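PDB 5C1F: septation protein imp2 from Schizosaccharomyces pombe, which binds phospholipid membranes through its dimeric F-BAR domain, anchors cytoskeletal proteins there, is required for normal septation and takes part in medial-ring disassembly. Local coordinates for the interface of chains A and B. Coordinates in Å, arbitrary orientation; residue numbers count along the deposited sequence, not the author numbering. Chains: chain A/B, Septation protein imp2.

The interface of chains A and B. Residues chain A 280-283; chain B 143-144, 147, 179.
The phenol oxygen OH of B:Tyr143 accepts a hydrogen bond from the backbone N of A:Tyr282, 3.3 Å away and bent to 150° at the hydrogen. That nitrogen lies at the edge of the B:Tyr143 ring, in its plane, and belongs to the first residue of the short 3-10 helix 282-284. Beside it, NE2 of the B:His144 imidazole makes a weak hydrogen bond to the carbonyl O of A:Tyr280, 3.4 Å off.

A:Tyr282 supplies most of the apolar contact. Its ring reaches B:Cys147 because a chi1 of 169° turns CG away from the residue's own N; CB of B:Cys147 then sits over one face, 3.7 Å from the ring centroid, in a CH-pi contact. The imidazole carbon CE1 of B:His144 lies at the edge of the same ring, in its plane, and is 3.8 Å from A:Tyr282 CB. Were A:Tyr282 an alanine, CB of B:Cys147 would probably lose its aromatic partner and a gap would be likely to open beside the B:His144 imidazole.

A:Tyr283 extends the contact to a second helix, its hydroxyl OH packing 3.8 Å from CD1 of B:Ile179. Within chain A, CD2 of A:Tyr282 lies over the centre of the A:Tyr283 ring, while A:Asp281 OD1 accepts a 3.0 Å bond from A:Tyr283 N, which should help to hold the turn.

The patch belongs to the two-fold F-BAR dimer interface: the extended C-terminal segment of one chain runs along the partner and docks its 3-10 turn on helices 69-155 and 162-253 towards the far end of the elongated dimer, with a twin at the opposite end.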
loop_
_atom_site.group_PDB
_atom_site.type_symbol
_atom_site.label_atom_id
_atom_site.label_comp_id
_atom_site.label_asym_id
_atom_site.label_seq_id
_atom_site.Cartn_x
_atom_site.Cartn_y
_atom_site.Cartn_z
ATOM N N TYR A 280 53.192 -8.890 -51.018
ATOM C CA TYR A 280 52.927 -8.503 -52.399
ATOM C C TYR A 280 54.221 -8.264 -53.169
ATOM O O TYR A 280 54.820 -7.189 -53.082
ATOM C CB TYR A 280 52.044 -7.255 -52.448
ATOM C CG TYR A 280 50.602 -7.522 -52.082
ATOM C CD1 TYR A 280 49.701 -7.980 -53.033
ATOM C CD2 TYR A 280 50.143 -7.323 -50.787
ATOM C CE1 TYR A 280 48.381 -8.227 -52.708
ATOM C CE2 TYR A 280 48.823 -7.568 -50.451
ATOM C CZ TYR A 280 47.946 -8.020 -51.415
ATOM O OH TYR A 280 46.632 -8.266 -51.086
ATOM N N ASP A 281 54.642 -9.277 -53.919
ATOM C CA ASP A 281 55.869 -9.207 -54.702
ATOM C C ASP A 281 55.682 -8.325 -55.930
ATOM O O ASP A 281 54.940 -8.674 -56.846
ATOM C CB ASP A 281 56.318 -10.609 -55.121
ATOM C CG ASP A 281 57.725 -10.629 -55.690
ATOM O OD1 ASP A 281 57.902 -10.236 -56.861
ATOM O OD2 ASP A 281 58.655 -11.044 -54.966
ATOM N N TYR A 282 56.374 -7.191 -55.945
ATOM C CA TYR A 282 56.253 -6.206 -57.019
ATOM C C TYR A 282 56.492 -6.781 -58.420
ATOM O O TYR A 282 55.969 -6.261 -59.406
ATOM C CB TYR A 282 57.227 -5.048 -56.763
ATOM C CG TYR A 282 57.382 -4.090 -57.926
ATOM C CD1 TYR A 282 56.455 -3.080 -58.151
ATOM C CD2 TYR A 282 58.461 -4.194 -58.796
ATOM C CE1 TYR A 282 56.597 -2.205 -59.213
ATOM C CE2 TYR A 282 58.609 -3.325 -59.860
ATOM C CZ TYR A 282 57.676 -2.332 -60.064
ATOM O OH TYR A 282 57.822 -1.466 -61.123
ATOM N N TYR A 283 57.261 -7.862 -58.504
ATOM C CA TYR A 283 57.715 -8.379 -59.794
ATOM C C TYR A 283 56.765 -9.390 -60.440
ATOM O O TYR A 283 56.660 -9.446 -61.666
ATOM C CB TYR A 283 59.105 -8.997 -59.637
ATOM C CG TYR A 283 60.153 -7.991 -59.220
ATOM C CD1 TYR A 283 60.870 -7.276 -60.169
ATOM C CD2 TYR A 283 60.415 -7.743 -57.879
ATOM C CE1 TYR A 283 61.825 -6.350 -59.797
ATOM C CE2 TYR A 283 61.370 -6.818 -57.495
ATOM C CZ TYR A 283 62.073 -6.124 -58.459
ATOM O OH TYR A 283 63.023 -5.202 -58.085
ATOM N N TYR B 143 59.119 -0.802 -49.302
ATOM C CA TYR B 143 59.478 -1.743 -50.358
ATOM C C TYR B 143 59.003 -1.279 -51.734
ATOM O O TYR B 143 59.769 -1.290 -52.696
ATOM C CB TYR B 143 58.908 -3.127 -50.047
ATOM C CG TYR B 143 58.999 -4.113 -51.192
ATOM C CD1 TYR B 143 60.223 -4.631 -51.596
ATOM C CD2 TYR B 143 57.857 -4.535 -51.859
ATOM C CE1 TYR B 143 60.307 -5.535 -52.642
ATOM C CE2 TYR B 143 57.929 -5.440 -52.904
ATOM C CZ TYR B 143 59.156 -5.936 -53.291
ATOM O OH TYR B 143 59.230 -6.837 -54.331
ATOM N N HIS B 144 57.741 -0.869 -51.830
ATOM C CA HIS B 144 57.179 -0.469 -53.117
ATOM C C HIS B 144 57.655 0.912 -53.557
ATOM O O HIS B 144 57.682 1.212 -54.750
ATOM C CB HIS B 144 55.651 -0.518 -53.077
ATOM C CG HIS B 144 55.082 -1.839 -53.491
ATOM N ND1 HIS B 144 54.911 -2.195 -54.812
ATOM C CD2 HIS B 144 54.644 -2.890 -52.759
ATOM C CE1 HIS B 144 54.392 -3.407 -54.876
ATOM N NE2 HIS B 144 54.220 -3.852 -53.644
ATOM N N CYS B 147 60.879 0.069 -55.200
ATOM C CA CYS B 147 60.593 -0.600 -56.464
ATOM C C CYS B 147 60.187 0.402 -57.538
ATOM O O CYS B 147 60.530 0.240 -58.710
ATOM C CB CYS B 147 59.491 -1.648 -56.285
ATOM S SG CYS B 147 59.993 -3.117 -55.359
ATOM N N ILE B 179 66.569 -2.656 -52.180
ATOM C CA ILE B 179 65.320 -3.363 -52.460
ATOM C C ILE B 179 65.321 -4.781 -51.889
ATOM O O ILE B 179 64.342 -5.208 -51.270
ATOM C CB ILE B 179 65.037 -3.428 -53.981
ATOM C CG1 ILE B 179 64.345 -2.145 -54.451
ATOM C CG2 ILE B 179 64.179 -4.638 -54.328
ATOM C CD1 ILE B 179 63.750 -2.247 -55.841
#